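Local coordinates for protein putative methylase (Clostridium difficile, PDB 3LDU) that probably methylates guanine bases of ribosomal RNA and here holds a guanosine triphosphate in the pocket of its Rossmann-like methyltransferase domain, at residues P309-R314 and Y341-Y346; L324-G329 and E350-Q355; K359-Y364 and F372-G377. All blocks are in the same frame, centred on the assembly; numbering follows the deposited sequence. Where two conformers were deposited one is given.

Contact 1 (P309-R314 and Y341-Y346); sequences PPYGER and YLITSY. With GTP (guanosine-5'-triphosphate), chain B.
Tyr-311 lays one face of its ring over the backbone where strand 339-344 gives way to its loop, covering Thr-344 C and Ser-345 N. With Asn-308 just before this segment, Pro-309, Pro-310 and Tyr-311 spell the NPPY motif that follows the fourth strand in amino-group methyltransferases of the Rossmann-like fold. Tyr-311 CG is anti to the carbonyl carbon (chi1 -61°), which sends the ring back along the strand, and Thr-344 slides past it in the opposite sense, Thr-344 OG1 lying 3.6 Å from Tyr-311 CD2. At the far end of the ring the hydroxyl is hydrogen-bonded to Asn-308 ND2. Pro-309 meets the strand one residue earlier, its CD 3.2 Å from Ile-343 O. That carbonyl and Ser-345 N are both buried by the contact and have no polar partner in the model; Pro-309 CD lies against the one and the Tyr-311 ring against the other.

Beyond the ring the contact turns polar. Ser-345 OG takes the crowded position between backbone N and carbonyl carbon (chi1 65°), pointing at the 309-314 loop, where it donates to Glu-313 OE2 at 2.9 Å, on the lone pair directed away from the other carboxylate oxygen. A water adds a second link, donating to Tyr-311 O at 2.7 Å and to Ser-345 OG. Thr-344 OG1, anti to its own N, receives a nearly straight bond from Tyr-346 N, 3.1 Å long at 170°, forming an ST turn. The Tyr-325 hydroxyl is a third tie, hydrogen-bonded to both Thr-344 OG1 and Pro-310 O. On the loop so held, Pro-310 lines the GTP pocket, its CG 3.8 Å from GTP C8.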
loop_
_atom_site.group_PDB
_atom_site.type_symbol
_atom_site.label_atom_id
_atom_site.label_comp_id
_atom_site.label_asym_id
_atom_site.label_seq_id
_atom_site.Cartn_x
_atom_site.Cartn_y
_atom_site.Cartn_z
ATOM N N PRO A 309 -9.848 1.145 15.984
ATOM C CA PRO A 309 -10.948 1.791 16.724
ATOM C C PRO A 309 -11.037 3.280 16.396
ATOM O O PRO A 309 -10.121 3.815 15.778
ATOM C CB PRO A 309 -10.526 1.623 18.194
ATOM C CG PRO A 309 -9.013 1.542 18.132
ATOM C CD PRO A 309 -8.738 0.748 16.873
ATOM N N PRO A 310 -12.115 3.948 16.828
ATOM C CA PRO A 310 -12.158 5.414 16.742
ATOM C C PRO A 310 -10.929 6.005 17.446
ATOM O O PRO A 310 -10.479 5.427 18.432
ATOM C CB PRO A 310 -13.426 5.777 17.518
ATOM C CG PRO A 310 -14.232 4.516 17.595
ATOM C CD PRO A 310 -13.259 3.386 17.566
ATOM N N TYR A 311 -10.401 7.125 16.953
ATOM C CA TYR A 311 -9.183 7.723 17.511
ATOM C C TYR A 311 -9.443 8.785 18.576
ATOM O O TYR A 311 -8.538 9.147 19.338
ATOM C CB TYR A 311 -8.348 8.379 16.411
ATOM C CG TYR A 311 -7.858 7.449 15.313
ATOM C CD1 TYR A 311 -7.316 7.966 14.134
ATOM C CD2 TYR A 311 -7.917 6.071 15.459
ATOM C CE1 TYR A 311 -6.850 7.129 13.117
ATOM C CE2 TYR A 311 -7.450 5.218 14.450
ATOM C CZ TYR A 311 -6.931 5.754 13.278
ATOM O OH TYR A 311 -6.471 4.911 12.293
ATOM N N GLY A 312 -10.660 9.318 18.592
ATOM C CA GLY A 312 -11.030 10.362 19.536
ATOM C C GLY A 312 -10.250 11.651 19.343
ATOM O O GLY A 312 -9.870 12.305 20.308
ATOM N N GLU A 313 -10.017 12.029 18.092
ATOM C CA GLU A 313 -9.231 13.225 17.803
ATOM C C GLU A 313 -9.963 14.521 18.145
ATOM O O GLU A 313 -9.331 15.525 18.486
ATOM C CB GLU A 313 -8.775 13.240 16.338
ATOM C CG GLU A 313 -7.826 12.103 15.980
ATOM C CD GLU A 313 -7.077 12.345 14.677
ATOM O OE1 GLU A 313 -7.299 13.399 14.042
ATOM O OE2 GLU A 313 -6.259 11.481 14.291
ATOM N N ARG A 314 -11.292 14.501 18.057
ATOM C CA ARG A 314 -12.087 15.695 18.345
ATOM C C ARG A 314 -12.358 15.826 19.839
ATOM O O ARG A 314 -12.633 14.837 20.506
ATOM C CB ARG A 314 -13.408 15.669 17.572
ATOM C CG ARG A 314 -13.225 15.559 16.058
ATOM C CD ARG A 314 -14.484 15.967 15.295
ATOM N NE ARG A 314 -15.615 15.084 15.569
ATOM C CZ ARG A 314 -16.665 15.418 16.314
ATOM N NH1 ARG A 314 -16.736 16.624 16.863
ATOM N NH2 ARG A 314 -17.646 14.545 16.504
ATOM N N TYR A 341 -4.262 -6.547 18.530
ATOM C CA TYR A 341 -3.447 -5.517 17.894
ATOM C C TYR A 341 -4.377 -4.373 17.533
ATOM O O TYR A 341 -5.413 -4.593 16.911
ATOM C CB TYR A 341 -2.799 -6.087 16.628
ATOM C CG TYR A 341 -1.939 -7.309 16.896
ATOM C CD1 TYR A 341 -0.565 -7.190 17.088
ATOM C CD2 TYR A 341 -2.511 -8.585 16.991
ATOM C CE1 TYR A 341 0.232 -8.308 17.338
ATOM C CE2 TYR A 341 -1.721 -9.707 17.256
ATOM C CZ TYR A 341 -0.352 -9.559 17.421
ATOM O OH TYR A 341 0.452 -10.659 17.690
ATOM N N LEU A 342 -4.037 -3.162 17.952
ATOM C CA LEU A 342 -4.930 -2.028 17.745
ATOM C C LEU A 342 -4.149 -0.848 17.213
ATOM O O LEU A 342 -3.071 -0.527 17.722
ATOM C CB LEU A 342 -5.578 -1.618 19.078
ATOM C CG LEU A 342 -6.511 -2.635 19.737
ATOM C CD1 LEU A 342 -5.716 -3.469 20.732
ATOM C CD2 LEU A 342 -7.680 -1.954 20.439
ATOM N N ILE A 343 -4.691 -0.203 16.189
ATOM C CA ILE A 343 -4.062 0.998 15.653
ATOM C C ILE A 343 -4.867 2.238 16.043
ATOM O O ILE A 343 -6.090 2.273 15.893
ATOM C CB ILE A 343 -3.880 0.905 14.106
ATOM C CG1 ILE A 343 -3.256 2.201 13.587
ATOM C CG2 ILE A 343 -5.207 0.584 13.405
ATOM C CD1 ILE A 343 -2.670 2.095 12.156
ATOM N N THR A 344 -4.197 3.233 16.606
ATOM C CA THR A 344 -4.872 4.470 16.967
ATOM C C THR A 344 -3.884 5.610 17.075
ATOM O O THR A 344 -2.707 5.390 17.365
ATOM C CB THR A 344 -5.670 4.353 18.293
ATOM O OG1 THR A 344 -6.267 5.623 18.584
ATOM C CG2 THR A 344 -4.763 3.951 19.448
ATOM N N SER A 345 -4.366 6.829 16.857
ATOM C CA SER A 345 -3.524 8.011 16.997
ATOM C C SER A 345 -3.586 8.568 18.413
ATOM O O SER A 345 -2.892 9.539 18.737
ATOM C CB SER A 345 -3.943 9.094 16.004
ATOM O OG SER A 345 -5.247 9.570 16.295
ATOM N N TYR A 346 -4.415 7.957 19.255
ATOM C CA TYR A 346 -4.516 8.375 20.652
ATOM C C TYR A 346 -3.218 8.021 21.389
ATOM O O TYR A 346 -2.932 6.851 21.640
ATOM C CB TYR A 346 -5.739 7.740 21.323
ATOM C CG TYR A 346 -6.042 8.338 22.684
ATOM C CD1 TYR A 346 -6.782 9.507 22.797
ATOM C CD2 TYR A 346 -5.574 7.742 23.843
ATOM C CE1 TYR A 346 -7.050 10.068 24.031
ATOM C CE2 TYR A 346 -5.840 8.292 25.084
ATOM C CZ TYR A 346 -6.577 9.458 25.169
ATOM O OH TYR A 346 -6.856 10.023 26.395
HETATM P PG GTP B . -12.109 0.261 8.007
HETATM O O1G GTP B . -12.056 -1.186 8.448
HETATM O O2G GTP B . -10.985 0.505 7.038
HETATM O O3G GTP B . -13.402 0.565 7.287
HETATM O O3B GTP B . -11.951 1.196 9.321
HETATM P PB GTP B . -13.221 2.022 9.883
HETATM O O1B GTP B . -13.107 3.441 9.379
HETATM O O2B GTP B . -14.516 1.426 9.400
HETATM O O3A GTP B . -13.184 2.053 11.498
HETATM P PA GTP B . -13.476 3.493 12.183
HETATM O O1A GTP B . -14.684 4.105 11.507
HETATM O O2A GTP B . -12.284 4.409 12.036
HETATM O "O5'" GTP B . -13.858 3.252 13.723
HETATM C "C5'" GTP B . -13.999 1.925 14.119
HETATM C "C4'" GTP B . -15.454 1.522 13.915
HETATM O "O4'" GTP B . -15.898 1.088 15.171
HETATM C "C3'" GTP B . -16.434 2.616 13.484
HETATM O "O3'" GTP B . -17.030 2.204 12.273
HETATM C "C2'" GTP B . -17.502 2.686 14.572
HETATM O "O2'" GTP B . -18.819 2.621 14.062
HETATM C "C1'" GTP B . -17.259 1.401 15.325
HETATM N N9 GTP B . -17.516 1.436 16.770
HETATM C C8 GTP B . -17.473 2.462 17.676
HETATM N N7 GTP B . -17.778 1.940 18.895
HETATM C C5 GTP B . -18.016 0.609 18.758
HETATM C C6 GTP B . -18.363 -0.393 19.657
HETATM O O6 GTP B . -18.521 -0.151 20.864
HETATM N N1 GTP B . -18.526 -1.674 19.173
HETATM C C2 GTP B . -18.352 -1.962 17.831
HETATM N N2 GTP B . -18.506 -3.210 17.422
HETATM N N3 GTP B . -18.015 -0.965 16.921
HETATM C C4 GTP B . -17.850 0.290 17.412
HETATM O O HOH W 1 -6.387 10.753 18.908
#

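Contact 2 (L324-G329 and E350-Q355)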
loop_
_atom_site.group_PDB
_atom_site.type_symbol
_atom_site.label_atom_id
_atom_site.label_comp_id
_atom_site.label_asym_id
_atom_site.label_seq_id
_atom_site.Cartn_x
_atom_site.Cartn_y
_atom_site.Cartn_z
ATOM N N LEU A 324 -14.192 3.772 25.823
ATOM C CA LEU A 324 -14.177 2.643 24.908
ATOM C C LEU A 324 -12.891 1.840 25.095
ATOM O O LEU A 324 -12.918 0.617 25.219
ATOM C CB LEU A 324 -14.287 3.132 23.463
ATOM C CG LEU A 324 -14.069 2.046 22.411
ATOM C CD1 LEU A 324 -15.166 1.000 22.506
ATOM C CD2 LEU A 324 -14.035 2.663 21.016
ATOM N N TYR A 325 -11.760 2.539 25.133
ATOM C CA TYR A 325 -10.469 1.882 25.306
ATOM C C TYR A 325 -10.436 1.052 26.601
ATOM O O TYR A 325 -9.957 -0.078 26.604
ATOM C CB TYR A 325 -9.337 2.911 25.285
ATOM C CG TYR A 325 -9.112 3.581 23.930
ATOM C CD1 TYR A 325 -9.608 3.023 22.757
ATOM C CD2 TYR A 325 -8.414 4.778 23.838
ATOM C CE1 TYR A 325 -9.403 3.638 21.520
ATOM C CE2 TYR A 325 -8.206 5.400 22.615
ATOM C CZ TYR A 325 -8.697 4.831 21.464
ATOM O OH TYR A 325 -8.471 5.470 20.263
ATOM N N LYS A 326 -10.953 1.610 27.698
ATOM C CA LYS A 326 -11.003 0.890 28.968
ATOM C C LYS A 326 -11.883 -0.351 28.839
ATOM O O LYS A 326 -11.516 -1.453 29.251
ATOM C CB LYS A 326 -11.563 1.800 30.067
ATOM C CG LYS A 326 -11.627 1.163 31.432
ATOM C CD LYS A 326 -12.380 2.074 32.401
ATOM C CE LYS A 326 -11.768 3.472 32.441
ATOM N NZ LYS A 326 -10.416 3.455 33.066
ATOM N N GLU A 327 -13.046 -0.164 28.241
ATOM C CA GLU A 327 -13.971 -1.276 28.050
ATOM C C GLU A 327 -13.407 -2.371 27.139
ATOM O O GLU A 327 -13.587 -3.561 27.412
ATOM C CB GLU A 327 -15.329 -0.759 27.591
ATOM C CG GLU A 327 -16.006 0.053 28.708
ATOM C CD GLU A 327 -17.297 0.730 28.279
ATOM O OE1 GLU A 327 -17.832 0.392 27.209
ATOM O OE2 GLU A 327 -17.782 1.603 29.029
ATOM N N LEU A 328 -12.708 -1.976 26.074
ATOM C CA LEU A 328 -12.011 -2.950 25.242
ATOM C C LEU A 328 -10.958 -3.743 26.018
ATOM O O LEU A 328 -10.845 -4.963 25.865
ATOM C CB LEU A 328 -11.341 -2.272 24.039
ATOM C CG LEU A 328 -12.286 -1.591 23.050
ATOM C CD1 LEU A 328 -11.476 -0.828 22.008
ATOM C CD2 LEU A 328 -13.235 -2.591 22.368
ATOM N N GLY A 329 -10.156 -3.046 26.819
ATOM C CA GLY A 329 -9.141 -3.710 27.615
ATOM C C GLY A 329 -9.764 -4.771 28.509
ATOM O O GLY A 329 -9.281 -5.904 28.570
ATOM N N GLU A 350 -2.276 3.089 25.819
ATOM C CA GLU A 350 -1.942 2.017 26.752
ATOM C C GLU A 350 -2.485 2.299 28.142
ATOM O O GLU A 350 -2.958 1.393 28.825
ATOM C CB GLU A 350 -0.432 1.792 26.796
ATOM C CG GLU A 350 0.108 1.173 25.514
ATOM C CD GLU A 350 1.608 1.305 25.403
ATOM O OE1 GLU A 350 2.076 2.445 25.213
ATOM O OE2 GLU A 350 2.312 0.275 25.500
ATOM N N TYR A 351 -2.435 3.562 28.547
ATOM C CA TYR A 351 -2.948 3.938 29.861
ATOM C C TYR A 351 -4.454 3.686 30.001
ATOM O O TYR A 351 -4.912 3.126 31.005
ATOM C CB TYR A 351 -2.598 5.390 30.188
ATOM C CG TYR A 351 -3.119 5.816 31.540
ATOM C CD1 TYR A 351 -2.481 5.414 32.706
ATOM C CD2 TYR A 351 -4.259 6.601 31.651
ATOM C CE1 TYR A 351 -2.963 5.796 33.949
ATOM C CE2 TYR A 351 -4.747 6.984 32.883
ATOM C CZ TYR A 351 -4.096 6.580 34.030
ATOM O OH TYR A 351 -4.577 6.958 35.266
ATOM N N GLU A 352 -5.237 4.078 29.001
ATOM C CA GLU A 352 -6.687 3.907 29.091
ATOM C C GLU A 352 -7.103 2.452 28.848
ATOM O O GLU A 352 -8.042 1.938 29.479
ATOM C CB GLU A 352 -7.398 4.844 28.116
ATOM C CG GLU A 352 -7.014 6.305 28.274
ATOM C CD GLU A 352 -7.482 6.902 29.591
ATOM O OE1 GLU A 352 -8.301 6.260 30.290
ATOM O OE2 GLU A 352 -7.033 8.020 29.929
ATOM N N PHE A 353 -6.390 1.792 27.938
ATOM C CA PHE A 353 -6.602 0.378 27.637
ATOM C C PHE A 353 -6.271 -0.528 28.832
ATOM O O PHE A 353 -6.849 -1.604 28.978
ATOM C CB PHE A 353 -5.766 -0.018 26.419
ATOM C CG PHE A 353 -6.023 -1.406 25.925
ATOM C CD1 PHE A 353 -7.210 -1.714 25.271
ATOM C CD2 PHE A 353 -5.067 -2.398 26.079
ATOM C CE1 PHE A 353 -7.452 -2.987 24.795
ATOM C CE2 PHE A 353 -5.300 -3.679 25.604
ATOM C CZ PHE A 353 -6.500 -3.974 24.956
ATOM N N GLY A 354 -5.341 -0.092 29.679
ATOM C CA GLY A 354 -5.024 -0.817 30.901
ATOM C C GLY A 354 -3.955 -1.884 30.753
ATOM O O GLY A 354 -3.867 -2.800 31.572
ATOM N N GLN A 355 -3.138 -1.773 29.708
ATOM C CA GLN A 355 -2.113 -2.776 29.449
ATOM C C GLN A 355 -1.009 -2.207 28.563
ATOM O O GLN A 355 -1.286 -1.478 27.611
ATOM C CB GLN A 355 -2.754 -4.004 28.791
ATOM C CG GLN A 355 -1.869 -5.234 28.738
ATOM C CD GLN A 355 -2.580 -6.416 28.123
ATOM O OE1 GLN A 355 -1.974 -7.459 27.870
ATOM N NE2 GLN A 355 -3.875 -6.255 27.861
HETATM O O HOH W 2 -9.531 -1.559 31.177
#
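Helix 315-333 and the short helix 349-353 come so close that Lys-326 CA and Phe-353 CA are only 4.6 Å apart. This is a close helix-helix contact on the flank of the Rossmann-like domain, joined by CA-H...O contacts: Phe-353 CA points almost straight at Tyr-325 O (3.5 Å, 173° at the hydrogen), and Gly-329 CA makes a second such contact, 3.4 Å from Phe-353 O. A CB on Gly-329 would run into that same carbonyl oxygen. The Phe-353 ring, carried anti to its backbone N (chi1 -173°), receives the glycine CA over one face in a CH-pi contact, 3.8 Å from the ring centroid to Gly-329 CA and displaced toward the rim. Leu-328 CB touches CE1 of the same ring, and Phe-349 stacks with it. Arg-333 makes a cation-pi contact with the ring and also hydrogen-bonds Phe-353 O through its NH1.

Tyr-325 and Glu-352 meet CB to CB at 3.9 Å, the Glu-352 CB arriving at the edge of the tyrosine ring. Just past the second helix, Gly-354 takes a positive phi that turns the chain away, and Glu-350 O accepts from the N-H groups of both Gly-354 and Gln-355. A water bridges the two backbones, donating to Lys-326 O at 2.8 Å and, weakly, to Phe-353 O at 3.5 Å.

Contact 3 (K359-Y364 and F372-G377); sequences KKRKLY and FFQYPG
On one face of this antiparallel beta hairpin, Arg-361 and Gln-374 cross obliquely, yet their flat ends turn almost into a common plane, guanidinium and amide lying 7° apart. Both chains leave CB with CG anti to the carbonyl carbon and then run extended, so that Gln-374 OE1 arrives at the guanidinium edge, 2.7 Å from Arg-361 NE. The bond is strongly bent, 119° at the hydrogen, and therefore weak despite its short length; the arginine also has a second conformer. Lys-359, two residues before Arg-361 on the same strand, also crosses Gln-374 obliquely, with its CB 3.8 Å from Gln-374 NE2. Farther along on the Arg-361 side, Leu-363 lies beside Phe-372, its CD1 3.6 Å from Phe-372 CB.

The opposite face is built differently. Lys-360 is extended throughout, and its methylenes run alongside Phe-373, both side chains pointing the same way, with Lys-360 CD 3.5 Å from Phe-373 CE1. These two form a non-hydrogen-bonded pair. The hydrogen-bonded pairs next to it supply the backbone grip: Arg-361 and Phe-372 exchange two bonds, one of them 2.8 Å from Phe-372 N to Arg-361 O in the carbonyl plane, and Gln-374 N donates to Lys-359 O at 2.9 Å nearly along the C=O axis.

Strand 359-365 forms one outer edge of the sheet. Strand 368-375, the reversed strand inserted between the fifth and sixth in class I methyltransferases (order 3-2-1-4-5-7-6), runs between it and strand 339-344. Phe-372 packs on Ile-343 of that inner neighbour, and Phe-373 meets the ring of Phe-349 from helix 349-353.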
loop_
_atom_site.group_PDB
_atom_site.type_symbol
_atom_site.label_atom_id
_atom_site.label_comp_id
_atom_site.label_asym_id
_atom_site.label_seq_id
_atom_site.Cartn_x
_atom_site.Cartn_y
_atom_site.Cartn_z
ATOM N N LYS A 359 4.966 -4.309 21.728
ATOM C CA LYS A 359 5.612 -3.391 20.802
ATOM C C LYS A 359 4.641 -2.284 20.429
ATOM O O LYS A 359 3.429 -2.487 20.415
ATOM C CB LYS A 359 6.055 -4.117 19.539
ATOM C CG LYS A 359 7.107 -5.177 19.769
ATOM C CD LYS A 359 7.609 -5.714 18.428
ATOM C CE LYS A 359 8.573 -6.879 18.612
ATOM N NZ LYS A 359 7.876 -8.108 19.087
ATOM N N LYS A 360 5.187 -1.112 20.134
ATOM C CA LYS A 360 4.397 0.020 19.672
ATOM C C LYS A 360 5.100 0.524 18.418
ATOM O O LYS A 360 6.251 0.957 18.488
ATOM C CB LYS A 360 4.376 1.107 20.741
ATOM C CG LYS A 360 3.700 2.404 20.340
ATOM C CD LYS A 360 3.723 3.383 21.508
ATOM C CE LYS A 360 3.235 4.769 21.111
ATOM N NZ LYS A 360 3.139 5.687 22.290
ATOM N N ARG A 361 4.435 0.449 17.267
ATOM C CA ARG A 361 5.069 0.854 16.018
ATOM C C ARG A 361 4.433 2.108 15.437
ATOM O O ARG A 361 3.207 2.201 15.310
ATOM C CB ARG A 361 5.036 -0.292 15.009
ATOM C CG ARG A 361 5.791 -1.530 15.478
ATOM C CD ARG A 361 5.738 -2.618 14.436
ATOM N NE ARG A 361 6.287 -3.893 14.900
ATOM C CZ ARG A 361 7.320 -4.501 14.329
ATOM N NH1 ARG A 361 7.745 -5.668 14.779
ATOM N NH2 ARG A 361 7.922 -3.940 13.287
ATOM N N LYS A 362 5.277 3.078 15.095
ATOM C CA LYS A 362 4.784 4.322 14.518
ATOM C C LYS A 362 4.470 4.123 13.038
ATOM O O LYS A 362 5.321 3.670 12.270
ATOM C CB LYS A 362 5.805 5.448 14.704
ATOM C CG LYS A 362 5.382 6.756 14.051
ATOM C CD LYS A 362 6.386 7.880 14.306
ATOM C CE LYS A 362 6.521 8.189 15.790
ATOM N NZ LYS A 362 7.256 9.466 16.030
ATOM N N LEU A 363 3.243 4.462 12.651
ATOM C CA LEU A 363 2.748 4.244 11.292
ATOM C C LEU A 363 1.927 5.445 10.829
ATOM O O LEU A 363 1.762 6.409 11.575
ATOM C CB LEU A 363 1.901 2.976 11.224
ATOM C CG LEU A 363 2.602 1.655 11.545
ATOM C CD1 LEU A 363 1.584 0.534 11.682
ATOM C CD2 LEU A 363 3.598 1.331 10.444
ATOM N N TYR A 364 1.411 5.389 9.604
ATOM C CA TYR A 364 0.705 6.540 9.037
ATOM C C TYR A 364 -0.513 6.233 8.164
ATOM O O TYR A 364 -0.417 5.490 7.186
ATOM C CB TYR A 364 1.673 7.409 8.225
ATOM C CG TYR A 364 2.531 8.323 9.060
ATOM C CD1 TYR A 364 3.879 8.487 8.778
ATOM C CD2 TYR A 364 1.995 9.019 10.133
ATOM C CE1 TYR A 364 4.667 9.324 9.539
ATOM C CE2 TYR A 364 2.775 9.855 10.901
ATOM C CZ TYR A 364 4.110 10.004 10.599
ATOM O OH TYR A 364 4.891 10.839 11.361
ATOM N N PHE A 372 0.684 1.459 16.162
ATOM C CA PHE A 372 0.124 0.112 16.163
ATOM C C PHE A 372 0.604 -0.542 17.453
ATOM O O PHE A 372 1.797 -0.787 17.613
ATOM C CB PHE A 372 0.653 -0.655 14.949
ATOM C CG PHE A 372 -0.022 -1.984 14.707
ATOM C CD1 PHE A 372 -1.403 -2.121 14.795
ATOM C CD2 PHE A 372 0.734 -3.092 14.361
ATOM C CE1 PHE A 372 -2.016 -3.344 14.541
ATOM C CE2 PHE A 372 0.134 -4.316 14.112
ATOM C CZ PHE A 372 -1.241 -4.443 14.196
ATOM N N PHE A 373 -0.324 -0.781 18.377
ATOM C CA PHE A 373 -0.018 -1.386 19.676
ATOM C C PHE A 373 -0.234 -2.895 19.617
ATOM O O PHE A 373 -1.336 -3.359 19.344
ATOM C CB PHE A 373 -0.929 -0.790 20.727
ATOM C CG PHE A 373 -0.741 0.680 20.934
ATOM C CD1 PHE A 373 0.203 1.149 21.833
ATOM C CD2 PHE A 373 -1.513 1.593 20.237
ATOM C CE1 PHE A 373 0.378 2.509 22.035
ATOM C CE2 PHE A 373 -1.351 2.955 20.436
ATOM C CZ PHE A 373 -0.405 3.411 21.339
ATOM N N GLN A 374 0.811 -3.659 19.905
ATOM C CA GLN A 374 0.790 -5.100 19.663
ATOM C C GLN A 374 0.782 -5.834 20.994
ATOM O O GLN A 374 1.632 -5.582 21.841
ATOM C CB GLN A 374 2.033 -5.498 18.866
ATOM C CG GLN A 374 2.112 -4.749 17.552
ATOM C CD GLN A 374 3.388 -5.007 16.767
ATOM O OE1 GLN A 374 3.780 -4.192 15.935
ATOM N NE2 GLN A 374 4.032 -6.141 17.018
ATOM N N TYR A 375 -0.172 -6.747 21.157
ATOM C CA TYR A 375 -0.328 -7.507 22.401
ATOM C C TYR A 375 -0.421 -9.004 22.122
ATOM O O TYR A 375 -1.502 -9.588 22.240
ATOM C CB TYR A 375 -1.591 -7.081 23.132
ATOM C CG TYR A 375 -1.636 -5.647 23.590
ATOM C CD1 TYR A 375 -1.251 -5.302 24.883
ATOM C CD2 TYR A 375 -2.085 -4.636 22.744
ATOM C CE1 TYR A 375 -1.306 -3.986 25.319
ATOM C CE2 TYR A 375 -2.138 -3.312 23.167
ATOM C CZ TYR A 375 -1.745 -2.993 24.457
ATOM O OH TYR A 375 -1.796 -1.685 24.892
ATOM N N PRO A 376 0.704 -9.632 21.748
ATOM C CA PRO A 376 0.699 -11.088 21.566
ATOM C C PRO A 376 0.368 -11.773 22.879
ATOM O O PRO A 376 0.738 -11.261 23.941
ATOM C CB PRO A 376 2.145 -11.402 21.148
ATOM C CG PRO A 376 2.948 -10.192 21.570
ATOM C CD PRO A 376 2.008 -9.037 21.399
ATOM N N GLY A 377 -0.332 -12.902 22.806
ATOM C CA GLY A 377 -0.752 -13.625 23.993
ATOM C C GLY A 377 0.428 -14.167 24.772
ATOM O O GLY A 377 1.547 -14.208 24.261
#

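Overall arrangement
All three contacts lie in the Rossmann-like methyltransferase domain, at the end of its sheet that finishes with the hairpin. Contacts 1 and 2 have centres about 11 Å apart and interleave along the chain: loop 309-314, helix 315-333, strand 339-344, helix 349-353. Contact 3 follows both, its centre about 12 Å from that of contact 1 and 14 Å from that of contact 2. Leu-324 packs on Pro-310 between the first two; Leu-342 O bonds to Phe-373 N between neighbouring strands, and Tyr-375 OH reaches Gln-355 O. The loop whose two prolines line the GTP pocket is thereby connected, through strand and helices, to the sheet's outer edge.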